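Local coordinates for putative polysaccharide biosynthesis protein with aminopeptidase-like domain (Clostridium acetobutylicum, PDB 3K9T), which binds one zinc ion per subunit, probably acts in the biosynthesis of modified polysaccharides, and is not expected to have peptidase activity despite its low similarity to aminopeptidases, at residues 250-256 / 313-319; 259-265 / 287-293; 265-270 / 308-312. All coordinates share one frame; numbering follows the deposited sequence.

Interaction 1: residues 250-256 / 313-319; sequences VATCVGD and SLMRSCY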
loop_
_atom_site.group_PDB
_atom_site.type_symbol
_atom_site.label_atom_id
_atom_site.label_comp_id
_atom_site.label_asym_id
_atom_site.label_seq_id
_atom_site.Cartn_x
_atom_site.Cartn_y
_atom_site.Cartn_z
ATOM N N VAL A 250 -3.123 -15.703 22.999
ATOM C CA VAL A 250 -4.026 -15.749 24.132
ATOM C C VAL A 250 -5.365 -16.360 23.612
ATOM O O VAL A 250 -5.991 -15.858 22.670
ATOM C CB VAL A 250 -4.277 -14.357 24.725
ATOM C CG1 VAL A 250 -5.358 -14.432 25.792
ATOM C CG2 VAL A 250 -2.977 -13.694 25.267
ATOM N N ALA A 251 -5.798 -17.453 24.232
ATOM C CA ALA A 251 -6.992 -18.145 23.802
ATOM C C ALA A 251 -8.158 -17.772 24.711
ATOM O O ALA A 251 -8.125 -17.981 25.921
ATOM C CB ALA A 251 -6.784 -19.654 23.815
ATOM N N THR A 252 -9.204 -17.228 24.105
ATOM C CA THR A 252 -10.425 -16.942 24.811
ATOM C C THR A 252 -11.546 -16.928 23.792
ATOM O O THR A 252 -11.282 -16.819 22.595
ATOM C CB THR A 252 -10.338 -15.598 25.538
ATOM O OG1 THR A 252 -11.588 -15.346 26.148
ATOM C CG2 THR A 252 -9.993 -14.449 24.596
ATOM N N CYS A 253 -12.779 -17.079 24.264
ATOM C CA CYS A 253 -13.965 -16.981 23.406
ATOM C C CYS A 253 -13.880 -17.832 22.153
ATOM O O CYS A 253 -14.188 -17.354 21.064
ATOM C CB CYS A 253 -14.192 -15.516 23.005
ATOM S SG CYS A 253 -14.521 -14.429 24.423
ATOM N N VAL A 254 -13.476 -19.088 22.326
ATOM C CA VAL A 254 -13.180 -19.944 21.203
ATOM C C VAL A 254 -14.254 -21.008 20.956
ATOM O O VAL A 254 -14.023 -21.935 20.158
ATOM C CB VAL A 254 -11.797 -20.649 21.376
ATOM C CG1 VAL A 254 -10.658 -19.654 21.198
ATOM C CG2 VAL A 254 -11.730 -21.378 22.710
ATOM N N GLY A 255 -15.434 -20.849 21.565
ATOM C CA GLY A 255 -16.423 -21.928 21.595
ATOM C C GLY A 255 -17.789 -21.764 20.948
ATOM O O GLY A 255 -18.535 -22.756 20.826
ATOM N N ASP A 256 -18.151 -20.547 20.551
ATOM C CA ASP A 256 -19.455 -20.304 19.949
ATOM C C ASP A 256 -19.564 -20.640 18.473
ATOM O O ASP A 256 -18.564 -21.009 17.840
ATOM C CB ASP A 256 -19.867 -18.859 20.168
ATOM C CG ASP A 256 -19.016 -17.875 19.403
ATOM O OD1 ASP A 256 -17.871 -17.561 19.860
ATOM O OD2 ASP A 256 -19.533 -17.375 18.385
ATOM N N SER A 313 -4.190 -13.145 19.474
ATOM C CA SER A 313 -5.332 -13.772 20.116
ATOM C C SER A 313 -6.238 -14.315 19.042
ATOM O O SER A 313 -6.724 -13.575 18.188
ATOM C CB SER A 313 -6.050 -12.769 21.008
ATOM O OG SER A 313 -7.070 -13.370 21.799
ATOM N N LEU A 314 -6.411 -15.631 19.049
ATOM C CA LEU A 314 -7.227 -16.318 18.056
ATOM C C LEU A 314 -8.494 -16.797 18.767
ATOM O O LEU A 314 -8.447 -17.643 19.681
ATOM C CB LEU A 314 -6.443 -17.451 17.389
ATOM C CG LEU A 314 -7.251 -18.290 16.402
ATOM C CD1 LEU A 314 -7.844 -17.429 15.292
ATOM C CD2 LEU A 314 -6.395 -19.387 15.833
HETATM N N MSE A 315 -9.614 -16.227 18.330
HETATM C CA MSE A 315 -10.883 -16.344 18.992
HETATM C C MSE A 315 -11.939 -16.774 18.009
HETATM O O MSE A 315 -11.649 -16.942 16.843
HETATM C CB MSE A 315 -11.270 -14.954 19.501
HETATM C CG MSE A 315 -10.334 -14.412 20.564
HETATM SE SE MSE A 315 -10.737 -12.639 21.161
HETATM C CE MSE A 315 -9.997 -11.868 19.577
ATOM N N ARG A 316 -13.153 -16.977 18.500
ATOM C CA ARG A 316 -14.320 -17.042 17.623
ATOM C C ARG A 316 -15.006 -15.685 17.815
ATOM O O ARG A 316 -14.403 -14.683 17.466
ATOM C CB ARG A 316 -15.226 -18.259 17.892
ATOM C CG ARG A 316 -14.545 -19.594 17.640
ATOM C CD ARG A 316 -15.520 -20.755 17.434
ATOM N NE ARG A 316 -15.896 -20.775 16.039
ATOM C CZ ARG A 316 -15.187 -21.316 15.060
ATOM N NH1 ARG A 316 -14.062 -21.980 15.306
ATOM N NH2 ARG A 316 -15.617 -21.187 13.809
ATOM N N SER A 317 -16.215 -15.628 18.376
ATOM C CA SER A 317 -16.865 -14.347 18.605
ATOM C C SER A 317 -16.141 -13.714 19.776
ATOM O O SER A 317 -16.199 -14.151 20.922
ATOM C CB SER A 317 -18.378 -14.458 18.853
ATOM O OG SER A 317 -19.018 -15.121 17.753
ATOM N N CYS A 318 -15.416 -12.674 19.441
ATOM C CA CYS A 318 -14.644 -11.933 20.384
ATOM C C CYS A 318 -15.483 -11.340 21.551
ATOM O O CYS A 318 -16.655 -11.034 21.386
ATOM C CB CYS A 318 -13.912 -10.843 19.578
ATOM S SG CYS A 318 -12.967 -9.772 20.617
ATOM N N TYR A 319 -14.868 -11.227 22.737
ATOM C CA TYR A 319 -15.471 -10.565 23.912
ATOM C C TYR A 319 -16.129 -9.235 23.482
ATOM O O TYR A 319 -15.562 -8.471 22.708
ATOM C CB TYR A 319 -14.449 -10.358 25.060
ATOM C CG TYR A 319 -13.061 -10.006 24.605
ATOM C CD1 TYR A 319 -12.765 -8.748 24.095
ATOM C CD2 TYR A 319 -12.030 -10.939 24.667
ATOM C CE1 TYR A 319 -11.472 -8.436 23.647
ATOM C CE2 TYR A 319 -10.728 -10.621 24.244
ATOM C CZ TYR A 319 -10.459 -9.389 23.731
ATOM O OH TYR A 319 -9.174 -9.097 23.289
#
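D256 takes the backbone N-H of S317 on its carboxylate: S317 N donates to D256 OD1 at 2.9 Å, 153° at the hydrogen, and this oxygen accepts with its syn lone pair. The carboxylate reaches S317 because chi1 of D256, 68°, sets CG between its backbone N and carbonyl carbon; N195 and G258 also bond to it. R316 N donates to C253 O at 2.8 Å, while the R316 side chain lies along V254, its CD 3.3 Å from V254 O. A bend at chi3 (86°) then turns the guanidinium toward D341 and S342. C253 points toward the 317-319 backbone: CB is 3.2 Å from S317 O, and SG lies 3.6 Å from Y319 N and oblique to the Y319 ring, a sulfur-aromatic contact. T252 CG2 meets the edge of that ring at CE2, 3.9 Å away, and runs alongside the selenomethionine M315, while T252 OG1 bonds to Y187. At the other end S313 OG donates to V250 O. The buried contact joins the loop after strand 245-250 to the end of strand 311-315; helix 194-211 packs on A251, C253 and V254, bringing the zinc ligand D196 against C253, and helix 336-355 packs on A251 and L314.

Interaction 2: residues 259-265 / 287-293; sequences IKNYKRT and YYVADFF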
loop_
_atom_site.group_PDB
_atom_site.type_symbol
_atom_site.label_atom_id
_atom_site.label_comp_id
_atom_site.label_asym_id
_atom_site.label_seq_id
_atom_site.Cartn_x
_atom_site.Cartn_y
_atom_site.Cartn_z
ATOM N N ILE A 259 -17.926 -16.955 13.400
ATOM C CA ILE A 259 -16.711 -17.070 12.614
ATOM C C ILE A 259 -15.463 -16.818 13.515
ATOM O O ILE A 259 -15.583 -16.262 14.608
ATOM C CB ILE A 259 -16.721 -16.108 11.367
ATOM C CG1 ILE A 259 -16.742 -14.644 11.784
ATOM C CG2 ILE A 259 -17.917 -16.408 10.398
ATOM C CD1 ILE A 259 -16.122 -13.669 10.713
ATOM N N LYS A 260 -14.287 -17.241 13.043
ATOM C CA LYS A 260 -13.012 -16.989 13.738
ATOM C C LYS A 260 -12.578 -15.536 13.587
ATOM O O LYS A 260 -12.836 -14.886 12.573
ATOM C CB LYS A 260 -11.904 -17.920 13.219
ATOM C CG LYS A 260 -12.125 -19.441 13.543
ATOM C CD LYS A 260 -11.069 -20.326 12.910
ATOM C CE LYS A 260 -11.296 -20.502 11.424
ATOM N NZ LYS A 260 -12.543 -21.234 11.149
ATOM N N ASN A 261 -11.965 -15.027 14.643
ATOM C CA ASN A 261 -11.424 -13.697 14.703
ATOM C C ASN A 261 -9.990 -13.737 15.207
ATOM O O ASN A 261 -9.717 -14.303 16.251
ATOM C CB ASN A 261 -12.233 -12.854 15.682
ATOM C CG ASN A 261 -13.539 -12.350 15.100
ATOM O OD1 ASN A 261 -13.558 -11.316 14.468
ATOM N ND2 ASN A 261 -14.637 -13.065 15.342
ATOM N N TYR A 262 -9.079 -13.104 14.479
ATOM C CA TYR A 262 -7.686 -12.978 14.917
ATOM C C TYR A 262 -7.298 -11.553 15.233
ATOM O O TYR A 262 -7.381 -10.677 14.378
ATOM C CB TYR A 262 -6.715 -13.491 13.858
ATOM C CG TYR A 262 -5.277 -13.356 14.308
ATOM C CD1 TYR A 262 -4.812 -14.029 15.437
ATOM C CD2 TYR A 262 -4.383 -12.574 13.609
ATOM C CE1 TYR A 262 -3.475 -13.929 15.859
ATOM C CE2 TYR A 262 -3.035 -12.461 14.022
ATOM C CZ TYR A 262 -2.590 -13.139 15.141
ATOM O OH TYR A 262 -1.267 -13.007 15.534
ATOM N N LYS A 263 -6.863 -11.326 16.464
ATOM C CA LYS A 263 -6.286 -10.042 16.861
ATOM C C LYS A 263 -4.775 -10.160 16.701
ATOM O O LYS A 263 -4.131 -11.041 17.269
ATOM C CB LYS A 263 -6.657 -9.679 18.300
ATOM C CG LYS A 263 -6.010 -8.418 18.857
ATOM C CD LYS A 263 -6.546 -8.138 20.269
ATOM C CE LYS A 263 -5.874 -6.939 20.943
ATOM N NZ LYS A 263 -6.542 -6.594 22.236
ATOM N N ARG A 264 -4.213 -9.263 15.918
ATOM C CA ARG A 264 -2.792 -9.262 15.717
ATOM C C ARG A 264 -1.970 -8.802 16.907
ATOM O O ARG A 264 -2.433 -8.066 17.775
ATOM C CB ARG A 264 -2.463 -8.330 14.577
ATOM C CG ARG A 264 -2.970 -8.810 13.279
ATOM C CD ARG A 264 -2.672 -7.770 12.312
ATOM N NE ARG A 264 -2.813 -8.270 10.971
ATOM C CZ ARG A 264 -3.261 -7.542 9.962
ATOM N NH1 ARG A 264 -3.652 -6.288 10.146
ATOM N NH2 ARG A 264 -3.339 -8.079 8.765
ATOM N N THR A 265 -0.710 -9.198 16.871
ATOM C CA THR A 265 0.295 -8.658 17.764
ATOM C C THR A 265 0.430 -7.164 17.519
ATOM O O THR A 265 0.029 -6.667 16.463
ATOM C CB THR A 265 1.689 -9.292 17.499
ATOM O OG1 THR A 265 2.262 -8.790 16.259
ATOM C CG2 THR A 265 1.574 -10.798 17.478
ATOM N N TYR A 287 -13.645 -15.423 8.144
ATOM C CA TYR A 287 -12.934 -14.983 9.329
ATOM C C TYR A 287 -12.734 -13.478 9.278
ATOM O O TYR A 287 -13.016 -12.817 8.288
ATOM C CB TYR A 287 -11.569 -15.655 9.433
ATOM C CG TYR A 287 -10.670 -15.336 8.275
ATOM C CD1 TYR A 287 -10.814 -16.011 7.067
ATOM C CD2 TYR A 287 -9.684 -14.340 8.373
ATOM C CE1 TYR A 287 -9.987 -15.730 5.980
ATOM C CE2 TYR A 287 -8.860 -14.033 7.279
ATOM C CZ TYR A 287 -9.013 -14.731 6.097
ATOM O OH TYR A 287 -8.218 -14.450 5.019
ATOM N N TYR A 288 -12.247 -12.927 10.370
ATOM C CA TYR A 288 -11.991 -11.525 10.397
ATOM C C TYR A 288 -10.697 -11.329 11.141
ATOM O O TYR A 288 -10.442 -12.025 12.122
ATOM C CB TYR A 288 -13.167 -10.786 11.039
ATOM C CG TYR A 288 -12.927 -9.314 11.137
ATOM C CD1 TYR A 288 -13.009 -8.499 9.999
ATOM C CD2 TYR A 288 -12.593 -8.720 12.360
ATOM C CE1 TYR A 288 -12.774 -7.130 10.079
ATOM C CE2 TYR A 288 -12.349 -7.361 12.444
ATOM C CZ TYR A 288 -12.444 -6.576 11.295
ATOM O OH TYR A 288 -12.193 -5.236 11.380
ATOM N N VAL A 289 -9.865 -10.412 10.651
ATOM C CA VAL A 289 -8.601 -10.070 11.296
ATOM C C VAL A 289 -8.699 -8.635 11.794
ATOM O O VAL A 289 -9.187 -7.788 11.076
ATOM C CB VAL A 289 -7.440 -10.184 10.314
ATOM C CG1 VAL A 289 -6.104 -9.702 10.980
ATOM C CG2 VAL A 289 -7.349 -11.598 9.757
ATOM N N ALA A 290 -8.242 -8.368 13.011
ATOM C CA ALA A 290 -8.235 -7.005 13.589
ATOM C C ALA A 290 -6.828 -6.642 13.937
ATOM O O ALA A 290 -6.040 -7.504 14.247
ATOM C CB ALA A 290 -9.087 -6.950 14.860
ATOM N N ASP A 291 -6.508 -5.365 13.901
ATOM C CA ASP A 291 -5.203 -4.892 14.375
ATOM C C ASP A 291 -5.191 -4.864 15.889
ATOM O O ASP A 291 -6.222 -4.891 16.553
ATOM C CB ASP A 291 -4.877 -3.476 13.854
ATOM C CG ASP A 291 -4.566 -3.441 12.339
ATOM O OD1 ASP A 291 -3.614 -4.113 11.890
ATOM O OD2 ASP A 291 -5.282 -2.722 11.601
ATOM N N PHE A 292 -3.990 -4.809 16.433
ATOM C CA PHE A 292 -3.803 -4.710 17.856
ATOM C C PHE A 292 -4.419 -3.459 18.427
ATOM O O PHE A 292 -4.458 -2.441 17.795
ATOM C CB PHE A 292 -2.320 -4.684 18.185
ATOM C CG PHE A 292 -2.010 -4.457 19.660
ATOM C CD1 PHE A 292 -2.029 -5.507 20.550
ATOM C CD2 PHE A 292 -1.643 -3.197 20.124
ATOM C CE1 PHE A 292 -1.712 -5.316 21.874
ATOM C CE2 PHE A 292 -1.335 -2.996 21.432
ATOM C CZ PHE A 292 -1.365 -4.067 22.320
ATOM N N PHE A 293 -4.921 -3.586 19.645
ATOM C CA PHE A 293 -5.308 -2.453 20.475
ATOM C C PHE A 293 -4.938 -2.895 21.878
ATOM O O PHE A 293 -5.148 -4.064 22.196
ATOM C CB PHE A 293 -6.805 -2.136 20.351
ATOM C CG PHE A 293 -7.699 -3.348 20.414
ATOM C CD1 PHE A 293 -7.987 -4.073 19.271
ATOM C CD2 PHE A 293 -8.264 -3.752 21.618
ATOM C CE1 PHE A 293 -8.822 -5.188 19.333
ATOM C CE2 PHE A 293 -9.099 -4.848 21.680
ATOM C CZ PHE A 293 -9.377 -5.564 20.539
HETATM O O HOH W 1 -1.414 -4.973 14.936
#
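K263 extends across the end of the neighbouring strand to F293. With CG anti to the backbone N (chi1 175°) and every later torsion extended, the chain is straight. CB leaves the same sheet face as the A290 side chain, CG passes 4.2 Å from D291 O, and CD comes to 3.8 Å from F293 CZ. CE stands over the F293 ring, 3.7 Å from the centroid and 7° off the normal, a CH-pi contact. NZ lies over the same ring in a cation-pi contact, 3.4 Å from the centroid, and also donates to F293 O in the carbonyl plane; E299 gives it a salt bridge. R264 instead lays one guanidinium face on V289 CG1. Its NH1 reaches D291 OD1 at 2.8 Å, from above the carboxylate plane, and E277 pairs with NE. Along the strands the backbones bond in parallel register: Y288 N to K260 O, Y262 N to Y288 O, A290 N to Y262 O at 2.8 Å and R264 N to A290 O. The strand axes approach to 4.7 Å at 15°. Joined through helix 271-282, strands 260-263 and 287-290 form a beta-alpha-beta unit at one edge of the mixed sheet of the aminopeptidase-like region.

Interaction 3: residues 265-270 / 308-312; sequences TKFGDA and NLSVG. Unlike the reference sequence in segment 308-312: S310 (reference Pro).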
loop_
_atom_site.group_PDB
_atom_site.type_symbol
_atom_site.label_atom_id
_atom_site.label_comp_id
_atom_site.label_asym_id
_atom_site.label_seq_id
_atom_site.Cartn_x
_atom_site.Cartn_y
_atom_site.Cartn_z
ATOM N N THR A 265 -0.710 -9.198 16.871
ATOM C CA THR A 265 0.295 -8.658 17.764
ATOM C C THR A 265 0.430 -7.164 17.519
ATOM O O THR A 265 0.029 -6.667 16.463
ATOM C CB THR A 265 1.689 -9.292 17.499
ATOM O OG1 THR A 265 2.262 -8.790 16.259
ATOM C CG2 THR A 265 1.574 -10.798 17.478
ATOM N N LYS A 266 1.051 -6.464 18.472
ATOM C CA LYS A 266 1.255 -5.034 18.346
ATOM C C LYS A 266 2.077 -4.712 17.091
ATOM O O LYS A 266 1.940 -3.637 16.547
ATOM C CB LYS A 266 1.905 -4.426 19.607
ATOM C CG LYS A 266 3.422 -4.702 19.755
ATOM C CD LYS A 266 4.095 -4.035 20.981
ATOM C CE LYS A 266 4.860 -2.686 20.718
ATOM N NZ LYS A 266 5.035 -1.947 22.073
ATOM N N PHE A 267 2.913 -5.642 16.632
ATOM C CA PHE A 267 3.753 -5.417 15.447
ATOM C C PHE A 267 2.988 -5.606 14.140
ATOM O O PHE A 267 3.462 -5.202 13.086
ATOM C CB PHE A 267 4.972 -6.336 15.416
ATOM C CG PHE A 267 5.724 -6.382 16.686
ATOM C CD1 PHE A 267 6.551 -5.327 17.056
ATOM C CD2 PHE A 267 5.624 -7.488 17.521
ATOM C CE1 PHE A 267 7.265 -5.360 18.247
ATOM C CE2 PHE A 267 6.329 -7.533 18.736
ATOM C CZ PHE A 267 7.153 -6.466 19.096
ATOM N N GLY A 268 1.848 -6.270 14.188
ATOM C CA GLY A 268 1.032 -6.465 12.974
ATOM C C GLY A 268 1.514 -7.452 11.940
ATOM O O GLY A 268 0.722 -8.133 11.337
ATOM N N ASP A 269 2.822 -7.550 11.721
ATOM C CA ASP A 269 3.336 -8.484 10.718
ATOM C C ASP A 269 4.393 -9.450 11.260
ATOM O O ASP A 269 5.246 -9.916 10.488
ATOM C CB ASP A 269 3.862 -7.690 9.501
ATOM C CG ASP A 269 4.989 -6.756 9.856
ATOM O OD1 ASP A 269 5.314 -6.570 11.075
ATOM O OD2 ASP A 269 5.560 -6.199 8.885
ATOM N N ALA A 270 4.349 -9.749 12.566
ATOM C CA ALA A 270 5.284 -10.710 13.189
ATOM C C ALA A 270 5.014 -12.087 12.601
ATOM O O ALA A 270 3.991 -12.298 11.957
ATOM C CB ALA A 270 5.113 -10.765 14.700
ATOM N N ASN A 308 7.071 -6.662 25.449
ATOM C CA ASN A 308 7.252 -6.469 24.022
ATOM C C ASN A 308 7.446 -7.748 23.228
ATOM O O ASN A 308 8.234 -7.799 22.264
ATOM C CB ASN A 308 8.402 -5.486 23.777
ATOM C CG ASN A 308 8.309 -4.799 22.427
ATOM O OD1 ASN A 308 7.259 -4.284 22.033
ATOM N ND2 ASN A 308 9.408 -4.785 21.712
ATOM N N LEU A 309 6.640 -8.742 23.601
ATOM C CA LEU A 309 6.618 -10.035 22.918
ATOM C C LEU A 309 5.574 -10.014 21.796
ATOM O O LEU A 309 4.744 -9.115 21.775
ATOM C CB LEU A 309 6.264 -11.150 23.892
ATOM C CG LEU A 309 7.091 -11.278 25.158
ATOM C CD1 LEU A 309 6.337 -12.221 26.136
ATOM C CD2 LEU A 309 8.498 -11.770 24.791
ATOM N N SER A 310 5.630 -10.998 20.884
ATOM C CA SER A 310 4.671 -11.087 19.802
ATOM C C SER A 310 3.567 -12.034 20.186
ATOM O O SER A 310 3.658 -13.230 19.947
ATOM C CB SER A 310 5.326 -11.566 18.494
ATOM O OG SER A 310 6.548 -10.912 18.357
ATOM N N VAL A 311 2.526 -11.491 20.773
ATOM C CA VAL A 311 1.393 -12.293 21.198
ATOM C C VAL A 311 0.096 -11.750 20.554
ATOM O O VAL A 311 -0.260 -10.571 20.701
ATOM C CB VAL A 311 1.295 -12.318 22.754
ATOM C CG1 VAL A 311 0.042 -13.079 23.216
ATOM C CG2 VAL A 311 2.546 -12.884 23.319
ATOM N N GLY A 312 -0.577 -12.615 19.811
ATOM C CA GLY A 312 -1.918 -12.299 19.302
ATOM C C GLY A 312 -2.981 -13.089 20.044
ATOM O O GLY A 312 -2.714 -13.636 21.097
HETATM O O HOH W 2 2.031 -8.317 20.578
#
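F267 chi1 of -48° puts CG anti to the carbonyl carbon and carries the ring out to the 308-310 backbone, while N308 chi1 of -157° turns its amide to the far end of that ring. The ring and amide planes stand 68° apart. F267 CZ is 3.6 Å from N308 O, which lies in the ring plane at its edge, and F267 CE2 is 3.4 Å from S310 OG, placed obliquely. K266 CG lies over the centre of the F267 ring; the lysine chain bends at chi3 and crosses the N308 side chain at about a right angle, with CE 3.2 Å from N308 OD1. Further along, T265 CG2 rests against the S310-V311 peptide, 3.5 Å from V311 N, and A270 CB meets S310 CB at 3.9 Å. S310 differs from the reference sequence, which has proline. T265 OG1, bonded to D273, also takes weak bonds from F267 N and G268 N inside the type I turn 265-268, which G268 N to T265 O closes. A single water joins the two segments: it accepts from K266 N at 3.0 Å and V311 N, and donates to L309 O at 3.1 Å. Packing of the F267 ring, T265 CG2 and A270 CB, with the K266 chain lying across N308, thus accounts for much of the contact, and the water supplies polar partners to three backbone atoms.

In the fold
Strand 311-315, used by interactions 1 and 3, runs parallel to strand 245-250 and antiparallel to its other neighbour, strand 260-263 of interaction 2. Interactions 1 and 2, with centres about 10 Å apart, meet where N261 ND2 probably bonds to R316 O at 2.7 Å and N261 O to M315 N at 2.8 Å. The centre of interaction 3 is about 17 Å from that of interaction 1 and about 12 Å from that of interaction 2 (shared residue T265). Interaction 1 lies beside the metal: the C253 side chain is about 4 Å from that of zinc ligand D196, and the Y319 side chain about 6 Å from the zinc ion, against about 12 Å for the F293 side chain.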